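Local structure of lectin (Polyandrocarpa misakiensis, 1TLG) at residues L81-E86 / Q98-Y103; P87-S92 / L106-C111. The protein binds galactose through calcium as a homodimeric C-type lectin and has a role in the defence of the organism against microorganisms. All blocks are in the same frame, centred on the assembly; numbering follows the deposited sequence.

Contact 1 (L81-E86 / Q98-Y103). With CA (calcium ion), chain D; GAL (beta-D-galactopyranose), chain C.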
ATOM      1  N   LEU A  81     -13.689  -9.385  11.202  1.00 31.77           N
ATOM      2  CA  LEU A  81     -12.583  -8.444  11.132  1.00 30.98           C
ATOM      3  C   LEU A  81     -12.057  -8.048  12.508  1.00 30.53           C
ATOM      4  O   LEU A  81     -10.915  -7.605  12.597  1.00 29.45           O
ATOM      5  CB  LEU A  81     -12.984  -7.189  10.357  1.00 31.00           C
ATOM      6  CG  LEU A  81     -13.163  -7.333   8.843  1.00 31.36           C
ATOM      7  CD1 LEU A  81     -13.592  -6.021   8.213  1.00 31.02           C
ATOM      8  CD2 LEU A  81     -11.878  -7.830   8.193  1.00 31.17           C
ATOM      9  N   TRP A  82     -12.868  -8.197  13.553  1.00 29.59           N
ATOM     10  CA  TRP A  82     -12.491  -7.803  14.887  1.00 30.30           C
ATOM     11  C   TRP A  82     -11.464  -8.737  15.536  1.00 30.93           C
ATOM     12  O   TRP A  82     -11.540  -9.961  15.462  1.00 30.78           O
ATOM     13  CB  TRP A  82     -13.693  -7.678  15.840  1.00 30.11           C
ATOM     14  CG  TRP A  82     -14.675  -6.574  15.617  1.00 30.21           C
ATOM     15  CD1 TRP A  82     -15.906  -6.698  15.042  1.00 29.52           C
ATOM     16  CD2 TRP A  82     -14.543  -5.184  15.955  1.00 29.97           C
ATOM     17  NE1 TRP A  82     -16.536  -5.481  14.988  1.00 30.06           N
ATOM     18  CE2 TRP A  82     -15.721  -4.534  15.547  1.00 30.13           C
ATOM     19  CE3 TRP A  82     -13.538  -4.423  16.552  1.00 30.25           C
ATOM     20  CZ2 TRP A  82     -15.933  -3.166  15.726  1.00 30.22           C
ATOM     21  CZ3 TRP A  82     -13.741  -3.068  16.726  1.00 30.17           C
ATOM     22  CH2 TRP A  82     -14.929  -2.449  16.323  1.00 30.25           C
ATOM     23  N   SER A  83     -10.515  -8.119  16.243  1.00 31.09           N
ATOM     24  CA  SER A  83      -9.549  -8.880  17.015  1.00 32.65           C
ATOM     25  C   SER A  83     -10.384  -9.662  18.049  1.00 33.54           C
ATOM     26  O   SER A  83     -11.533  -9.310  18.330  1.00 33.16           O
ATOM     27  CB  SER A  83      -8.554  -8.030  17.789  1.00 32.37           C
ATOM     28  OG  SER A  83      -7.880  -7.026  17.069  1.00 32.08           O
ATOM     29  N   PRO A  84      -9.787 -10.698  18.612  1.00 33.68           N
ATOM     30  CA  PRO A  84     -10.416 -11.490  19.647  1.00 33.40           C
ATOM     31  C   PRO A  84     -10.813 -10.615  20.830  1.00 31.92           C
ATOM     32  O   PRO A  84     -10.028  -9.786  21.293  1.00 31.19           O
ATOM     33  CB  PRO A  84      -9.349 -12.495  20.061  1.00 34.25           C
ATOM     34  CG  PRO A  84      -8.394 -12.542  18.915  1.00 35.16           C
ATOM     35  CD  PRO A  84      -8.411 -11.161  18.315  1.00 34.76           C
ATOM     36  N   ASN A  85     -12.039 -10.803  21.301  1.00 29.86           N
ATOM     37  CA  ASN A  85     -12.556 -10.076  22.452  1.00 29.38           C
ATOM     38  C   ASN A  85     -12.655  -8.570  22.230  1.00 28.94           C
ATOM     39  O   ASN A  85     -12.481  -7.807  23.190  1.00 28.86           O
ATOM     40  CB  ASN A  85     -11.709 -10.343  23.699  1.00 30.51           C
ATOM     41  CG  ASN A  85     -11.615 -11.794  24.107  1.00 32.18           C
ATOM     42  OD1 ASN A  85     -10.548 -12.331  24.416  1.00 32.47           O
ATOM     43  ND2 ASN A  85     -12.746 -12.496  24.145  1.00 32.88           N
ATOM     44  N   GLU A  86     -12.955  -8.135  21.009  1.00 26.92           N
ATOM     45  CA  GLU A  86     -13.139  -6.702  20.735  1.00 25.65           C
ATOM     46  C   GLU A  86     -14.363  -6.654  19.829  1.00 25.15           C
ATOM     47  O   GLU A  86     -14.617  -7.652  19.145  1.00 24.41           O
ATOM     48  CB  GLU A  86     -11.884  -6.124  20.098  1.00 25.28           C
ATOM     49  CG  GLU A  86     -10.596  -6.270  20.887  1.00 24.04           C
ATOM     50  CD  GLU A  86     -10.538  -5.399  22.127  1.00 24.01           C
ATOM     51  OE1 GLU A  86     -11.225  -4.357  22.221  1.00 23.20           O
ATOM     52  OE2 GLU A  86      -9.756  -5.756  23.036  1.00 22.74           O
ATOM     53  N   GLN A  98      -9.166   0.835  14.648  1.00 18.88           N
ATOM     54  CA  GLN A  98      -7.819   0.670  14.125  1.00 19.31           C
ATOM     55  C   GLN A  98      -7.517  -0.794  13.815  1.00 19.33           C
ATOM     56  O   GLN A  98      -8.224  -1.682  14.285  1.00 19.75           O
ATOM     57  CB  GLN A  98      -6.781   1.102  15.188  1.00 19.37           C
ATOM     58  CG  GLN A  98      -6.772   0.147  16.380  1.00 19.91           C
ATOM     59  CD  GLN A  98      -5.580   0.200  17.298  1.00 20.04           C
ATOM     60  OE1 GLN A  98      -4.515   0.750  17.009  1.00 21.13           O
ATOM     61  NE2 GLN A  98      -5.651  -0.379  18.494  1.00 19.41           N
ATOM     62  N   ILE A  99      -6.406  -0.987  13.119  1.00 18.94           N
ATOM     63  CA  ILE A  99      -5.836  -2.312  12.905  1.00 18.37           C
ATOM     64  C   ILE A  99      -4.788  -2.396  14.028  1.00 18.53           C
ATOM     65  O   ILE A  99      -3.789  -1.688  14.013  1.00 19.47           O
ATOM     66  CB  ILE A  99      -5.152  -2.483  11.548  1.00 17.39           C
ATOM     67  CG1 ILE A  99      -6.181  -2.609  10.416  1.00 16.46           C
ATOM     68  CG2 ILE A  99      -4.196  -3.663  11.543  1.00 16.26           C
ATOM     69  CD1 ILE A  99      -5.559  -2.481   9.040  1.00 15.79           C
ATOM     70  N   TRP A 100      -5.066  -3.227  15.011  1.00 19.33           N
ATOM     71  CA  TRP A 100      -4.190  -3.374  16.172  1.00 19.42           C
ATOM     72  C   TRP A 100      -3.093  -4.407  15.933  1.00 19.57           C
ATOM     73  O   TRP A 100      -3.387  -5.561  15.648  1.00 19.61           O
ATOM     74  CB  TRP A 100      -5.067  -3.754  17.359  1.00 19.57           C
ATOM     75  CG  TRP A 100      -4.402  -3.824  18.693  1.00 19.94           C
ATOM     76  CD1 TRP A 100      -3.242  -3.225  19.093  1.00 20.43           C
ATOM     77  CD2 TRP A 100      -4.907  -4.513  19.846  1.00 20.96           C
ATOM     78  NE1 TRP A 100      -2.984  -3.509  20.414  1.00 20.97           N
ATOM     79  CE2 TRP A 100      -3.997  -4.301  20.894  1.00 21.10           C
ATOM     80  CE3 TRP A 100      -6.033  -5.305  20.088  1.00 21.46           C
ATOM     81  CZ2 TRP A 100      -4.187  -4.844  22.164  1.00 21.83           C
ATOM     82  CZ3 TRP A 100      -6.214  -5.834  21.353  1.00 22.70           C
ATOM     83  CH2 TRP A 100      -5.294  -5.604  22.390  1.00 21.93           C
ATOM     84  N   SER A 101      -1.848  -3.984  16.045  1.00 20.17           N
ATOM     85  CA  SER A 101      -0.679  -4.805  15.834  1.00 21.89           C
ATOM     86  C   SER A 101      -0.690  -6.044  16.715  1.00 22.94           C
ATOM     87  O   SER A 101      -0.102  -7.065  16.347  1.00 22.70           O
ATOM     88  CB  SER A 101       0.613  -4.009  16.029  1.00 21.91           C
ATOM     89  OG  SER A 101       0.788  -3.484  17.333  1.00 22.31           O
ATOM     90  N   LYS A 102      -1.392  -5.993  17.855  1.00 25.76           N
ATOM     91  CA  LYS A 102      -1.422  -7.179  18.709  1.00 26.91           C
ATOM     92  C   LYS A 102      -1.929  -8.397  17.936  1.00 26.87           C
ATOM     93  O   LYS A 102      -1.421  -9.513  18.095  1.00 27.18           O
ATOM     94  CB  LYS A 102      -2.252  -7.007  19.979  1.00 28.33           C
ATOM     95  CG  LYS A 102      -2.145  -8.245  20.867  1.00 30.17           C
ATOM     96  CD  LYS A 102      -2.784  -8.044  22.234  1.00 31.70           C
ATOM     97  CE  LYS A 102      -2.882  -9.387  22.952  1.00 33.20           C
ATOM     98  NZ  LYS A 102      -3.000  -9.223  24.433  1.00 33.66           N
ATOM     99  N   TYR A 103      -2.950  -8.189  17.125  1.00 26.30           N
ATOM    100  CA  TYR A 103      -3.535  -9.263  16.341  1.00 26.60           C
ATOM    101  C   TYR A 103      -3.590  -8.977  14.839  1.00 24.44           C
ATOM    102  O   TYR A 103      -3.982  -9.887  14.105  1.00 23.28           O
ATOM    103  CB  TYR A 103      -4.994  -9.480  16.758  1.00 28.75           C
ATOM    104  CG  TYR A 103      -5.160  -9.889  18.203  1.00 31.53           C
ATOM    105  CD1 TYR A 103      -4.991 -11.212  18.594  1.00 32.03           C
ATOM    106  CD2 TYR A 103      -5.489  -8.944  19.163  1.00 32.04           C
ATOM    107  CE1 TYR A 103      -5.160 -11.584  19.917  1.00 33.42           C
ATOM    108  CE2 TYR A 103      -5.662  -9.309  20.489  1.00 33.37           C
ATOM    109  CZ  TYR A 103      -5.501 -10.629  20.856  1.00 33.64           C
ATOM    110  OH  TYR A 103      -5.662 -10.999  22.170  1.00 34.11           O
TER
HETATM  111 CA    CA D 201     -10.704  -2.258  22.287  1.00 27.44          CA
HETATM  112  C1  GAL C 126      -6.673  -1.698  25.715  1.00 36.84           C
HETATM  113  C2  GAL C 126      -8.093  -2.222  25.490  1.00 36.30           C
HETATM  114  C3  GAL C 126      -8.111  -3.132  24.278  1.00 35.36           C
HETATM  115  C4  GAL C 126      -7.464  -2.477  23.018  1.00 34.83           C
HETATM  116  C5  GAL C 126      -6.062  -1.937  23.383  1.00 34.52           C
HETATM  117  C6  GAL C 126      -5.309  -1.200  22.260  1.00 33.99           C
HETATM  118  O1  GAL C 126      -6.694  -0.771  26.739  1.00 37.98           O
HETATM  119  O2  GAL C 126      -8.484  -3.005  26.622  1.00 36.64           O
HETATM  120  O3  GAL C 126      -9.435  -3.440  24.028  1.00 34.89           O
HETATM  121  O4  GAL C 126      -8.354  -1.514  22.542  1.00 33.48           O
HETATM  122  O5  GAL C 126      -6.171  -1.057  24.535  1.00 35.70           O
HETATM  123  O6  GAL C 126      -3.997  -0.879  22.696  1.00 32.88           O
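Pro-84 lies over one face of the Tyr-103 ring, its CD 3.4 Å from the ring centroid and 12° off the normal, a CH-pi contact. The two side chains are set at a slant, and CG of Pro-84 sits near CE1 of Tyr-103. Ser-83 approaches the same tyrosine obliquely, with CB 3.5 Å from CD2 of Tyr-103, while its OG turns to the edge of the Trp-100 indole, near the ring plane and 3.9 Å from CE3, and hydrogen-bonds to Leu-106 O. The edge of the Tyr-103 ring meets CE3 of Trp-100. With CG anti to the backbone N (chi1 -174°), Trp-100 presents a face to the galactose: C6 of the sugar lies 3.6 Å above its plane, displaced toward the rim, and CB of Lys-102 covers the opposite face. Glu-86, bent at chi2 (-71°), brings OE2 to 3.9 Å from CZ3 of Trp-100 and OE1 to 2.2 Å from the calcium ion; OE1 also hydrogen-bonds with Ser-88 OG. OE2 of Glu-86 lies 2.5 Å from galactose O3, which binds the calcium ion together with O4. No hydrogen bond crosses the two segments; the direct contact is van der Waals and CH-pi, chiefly Pro-84 and Ser-83 on Tyr-103. The chemistry implies a division of labour: carboxylate and metal take the polar hydroxyls, and the indole the apolar C4-C5-C6 side, as in galactose-binding C-type lectins.

Contact 2 (P87-S92 / L106-C111). With CA (calcium ion), chain D; GAL (beta-D-galactopyranose), chain C.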
ATOM      1  N   PRO A  87     -15.122  -5.582  19.800  1.00 25.17           N
ATOM      2  CA  PRO A  87     -14.872  -4.396  20.593  1.00 25.67           C
ATOM      3  C   PRO A  87     -15.181  -4.600  22.068  1.00 25.50           C
ATOM      4  O   PRO A  87     -16.064  -5.398  22.393  1.00 25.52           O
ATOM      5  CB  PRO A  87     -15.828  -3.371  19.991  1.00 25.85           C
ATOM      6  CG  PRO A  87     -16.969  -4.182  19.485  1.00 25.73           C
ATOM      7  CD  PRO A  87     -16.351  -5.453  18.972  1.00 25.58           C
ATOM      8  N   SER A  88     -14.467  -3.892  22.937  1.00 25.72           N
ATOM      9  CA  SER A  88     -14.645  -4.072  24.365  1.00 25.94           C
ATOM     10  C   SER A  88     -14.512  -2.786  25.164  1.00 26.24           C
ATOM     11  O   SER A  88     -14.705  -2.869  26.376  1.00 26.46           O
ATOM     12  CB  SER A  88     -13.571  -5.070  24.848  1.00 25.36           C
ATOM     13  OG  SER A  88     -12.300  -4.431  24.757  1.00 25.37           O
ATOM     14  N   ASN A  89     -14.190  -1.654  24.549  1.00 26.51           N
ATOM     15  CA  ASN A  89     -14.028  -0.425  25.339  1.00 25.74           C
ATOM     16  C   ASN A  89     -15.384   0.035  25.850  1.00 25.95           C
ATOM     17  O   ASN A  89     -16.421  -0.361  25.309  1.00 25.31           O
ATOM     18  CB  ASN A  89     -13.341   0.658  24.503  1.00 24.73           C
ATOM     19  CG  ASN A  89     -11.868   0.387  24.272  1.00 24.61           C
ATOM     20  OD1 ASN A  89     -11.504  -0.771  24.051  1.00 22.66           O
ATOM     21  ND2 ASN A  89     -11.045   1.437  24.320  1.00 24.04           N
ATOM     22  N   PRO A  90     -15.395   0.879  26.868  1.00 26.85           N
ATOM     23  CA  PRO A  90     -16.640   1.389  27.424  1.00 28.29           C
ATOM     24  C   PRO A  90     -17.489   2.053  26.347  1.00 30.14           C
ATOM     25  O   PRO A  90     -17.090   2.939  25.600  1.00 29.50           O
ATOM     26  CB  PRO A  90     -16.188   2.328  28.531  1.00 28.17           C
ATOM     27  CG  PRO A  90     -14.802   1.873  28.877  1.00 27.63           C
ATOM     28  CD  PRO A  90     -14.205   1.416  27.570  1.00 26.70           C
ATOM     29  N   GLN A  91     -18.722   1.586  26.200  1.00 34.06           N
ATOM     30  CA  GLN A  91     -19.684   2.068  25.243  1.00 37.38           C
ATOM     31  C   GLN A  91     -20.095   3.523  25.438  1.00 39.29           C
ATOM     32  O   GLN A  91     -20.889   4.000  24.624  1.00 39.16           O
ATOM     33  CB  GLN A  91     -20.957   1.215  25.292  1.00 38.66           C
ATOM     34  CG  GLN A  91     -20.802  -0.152  24.668  1.00 40.20           C
ATOM     35  CD  GLN A  91     -21.901  -1.121  25.037  1.00 41.58           C
ATOM     36  OE1 GLN A  91     -23.058  -1.018  24.626  1.00 42.09           O
ATOM     37  NE2 GLN A  91     -21.529  -2.113  25.841  1.00 42.51           N
ATOM     38  N   SER A  92     -19.580   4.203  26.456  1.00 40.91           N
ATOM     39  CA  SER A  92     -19.967   5.606  26.630  1.00 42.29           C
ATOM     40  C   SER A  92     -18.959   6.490  25.903  1.00 42.66           C
ATOM     41  O   SER A  92     -19.218   7.659  25.632  1.00 43.15           O
ATOM     42  CB  SER A  92     -20.103   5.957  28.107  1.00 41.82           C
ATOM     43  OG  SER A  92     -18.884   5.828  28.805  1.00 41.73           O
ATOM     44  N   LEU A 106      -9.035  -5.744  13.636  1.00 20.48           N
ATOM     45  CA  LEU A 106      -9.693  -4.521  14.078  1.00 21.25           C
ATOM     46  C   LEU A 106      -9.882  -4.428  15.582  1.00 21.33           C
ATOM     47  O   LEU A 106     -10.039  -5.436  16.272  1.00 21.73           O
ATOM     48  CB  LEU A 106     -11.041  -4.321  13.388  1.00 20.56           C
ATOM     49  CG  LEU A 106     -11.013  -4.209  11.862  1.00 21.04           C
ATOM     50  CD1 LEU A 106     -12.418  -3.886  11.362  1.00 20.86           C
ATOM     51  CD2 LEU A 106     -10.008  -3.173  11.374  1.00 19.55           C
ATOM     52  N   ASP A 107      -9.886  -3.192  16.077  1.00 21.65           N
ATOM     53  CA  ASP A 107     -10.024  -2.964  17.515  1.00 21.95           C
ATOM     54  C   ASP A 107     -10.631  -1.591  17.776  1.00 22.00           C
ATOM     55  O   ASP A 107     -10.393  -0.706  16.963  1.00 21.78           O
ATOM     56  CB  ASP A 107      -8.648  -3.092  18.190  1.00 21.58           C
ATOM     57  CG  ASP A 107      -8.660  -2.604  19.633  1.00 22.16           C
ATOM     58  OD1 ASP A 107      -9.505  -3.111  20.405  1.00 22.30           O
ATOM     59  OD2 ASP A 107      -7.865  -1.715  20.002  1.00 22.42           O
ATOM     60  N   ASP A 108     -11.366  -1.425  18.874  1.00 22.32           N
ATOM     61  CA  ASP A 108     -11.942  -0.120  19.211  1.00 22.14           C
ATOM     62  C   ASP A 108     -11.078   0.616  20.233  1.00 22.40           C
ATOM     63  O   ASP A 108     -10.664   0.032  21.238  1.00 23.35           O
ATOM     64  CB  ASP A 108     -13.358  -0.289  19.741  1.00 22.53           C
ATOM     65  CG  ASP A 108     -13.465  -1.078  21.034  1.00 23.01           C
ATOM     66  OD1 ASP A 108     -12.725  -2.052  21.267  1.00 21.93           O
ATOM     67  OD2 ASP A 108     -14.342  -0.711  21.859  1.00 23.66           O
ATOM     68  N   VAL A 109     -10.795   1.886  20.009  1.00 22.38           N
ATOM     69  CA  VAL A 109      -9.950   2.690  20.870  1.00 24.37           C
ATOM     70  C   VAL A 109     -10.455   4.122  21.012  1.00 25.59           C
ATOM     71  O   VAL A 109     -11.364   4.531  20.292  1.00 26.44           O
ATOM     72  CB  VAL A 109      -8.539   2.837  20.249  1.00 24.27           C
ATOM     73  CG1 VAL A 109      -7.787   1.525  20.272  1.00 24.31           C
ATOM     74  CG2 VAL A 109      -8.666   3.356  18.818  1.00 24.06           C
ATOM     75  N   GLY A 110      -9.808   4.874  21.890  1.00 27.19           N
ATOM     76  CA  GLY A 110     -10.134   6.306  22.013  1.00 28.33           C
ATOM     77  C   GLY A 110      -9.577   6.900  20.709  1.00 29.64           C
ATOM     78  O   GLY A 110      -8.726   6.271  20.067  1.00 30.22           O
ATOM     79  N   CYS A 111     -10.041   8.075  20.315  1.00 30.01           N
ATOM     80  CA  CYS A 111      -9.582   8.620  19.035  1.00 30.26           C
ATOM     81  C   CYS A 111      -8.363   9.511  19.119  1.00 29.92           C
ATOM     82  O   CYS A 111      -7.972  10.105  18.110  1.00 29.03           O
ATOM     83  CB  CYS A 111     -10.832   9.289  18.429  1.00 30.98           C
ATOM     84  SG  CYS A 111     -12.286   8.179  18.436  1.00 31.63           S
TER
HETATM   85 CA    CA D 201     -10.704  -2.258  22.287  1.00 27.44          CA
HETATM   86  C1  GAL C 126      -6.673  -1.698  25.715  1.00 36.84           C
HETATM   87  C2  GAL C 126      -8.093  -2.222  25.490  1.00 36.30           C
HETATM   88  C3  GAL C 126      -8.111  -3.132  24.278  1.00 35.36           C
HETATM   89  C4  GAL C 126      -7.464  -2.477  23.018  1.00 34.83           C
HETATM   90  C5  GAL C 126      -6.062  -1.937  23.383  1.00 34.52           C
HETATM   91  C6  GAL C 126      -5.309  -1.200  22.260  1.00 33.99           C
HETATM   92  O1  GAL C 126      -6.694  -0.771  26.739  1.00 37.98           O
HETATM   93  O2  GAL C 126      -8.484  -3.005  26.622  1.00 36.64           O
HETATM   94  O3  GAL C 126      -9.435  -3.440  24.028  1.00 34.89           O
HETATM   95  O4  GAL C 126      -8.354  -1.514  22.542  1.00 33.48           O
HETATM   96  O5  GAL C 126      -6.171  -1.057  24.535  1.00 35.70           O
HETATM   97  O6  GAL C 126      -3.997  -0.879  22.696  1.00 32.88           O
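Asp-108 reaches from strand 105-109 into the loop 87-92, and both of its carboxylate oxygens are used there. Its CB lies 4.0 Å from CB of Pro-87, which follows a cis peptide bond. With chi1 at 63°, CG stands between the backbone N and the carbonyl carbon, which lets side chain and backbone close on one metal; CG also touches CB of Pro-87, at 3.5 Å. OD1 binds the calcium ion at 2.3 Å and accepts a hydrogen bond from Ser-88 N (3.0 Å), which arrives on the syn side but 31° out of the carboxylate plane. OD2, turned from the metal, takes Asn-89 N at 2.9 Å through its syn lone pair, with CB of the same asparagine close by. Successive amides of the loop thus grip the two oxygens and limit rotation of the carboxylate. The backbone O of Asp-108 is a further calcium ligand, at 2.5 Å, and Asn-89 OD1 binds the same ion at 2.4 Å. Asp-107 adds OD1 from the strand, while its OD2 comes within 2.6 Å of galactose O4 and is hydrogen-bonded to Gln-98 NE2. Such a site, built from oxygens of the cis-proline loop (Glu-86, Asn-89) and of strand 105-109 (Asp-107, Asp-108), is the sugar-binding calcium site of C-type lectins. Concentrated negative charge here would be offset by the cation, consistent with calcium-dependent sugar binding.

In the fold
Contacts 1 and 2 interleave along the chain and have centres 11 Å apart, sharing one calcium ion and one galactose. Segments 81-86 and 87-92 are consecutive pieces of one long loop, and strands 96-100 and 105-109 are antiparallel neighbours in a sheet. Backbone joins them where Ser-83 N lies 2.7 Å from Leu-106 O, a probable hydrogen bond, and packing does so where Trp-82 CD2 lies 3.5 Å from Pro-87 CD. At the metal, Glu-86 of contact 1 completes the protein ligands supplied by contact 2, and galactose O3 and O4, each 2.5 Å from the calcium ion, add two more ligands.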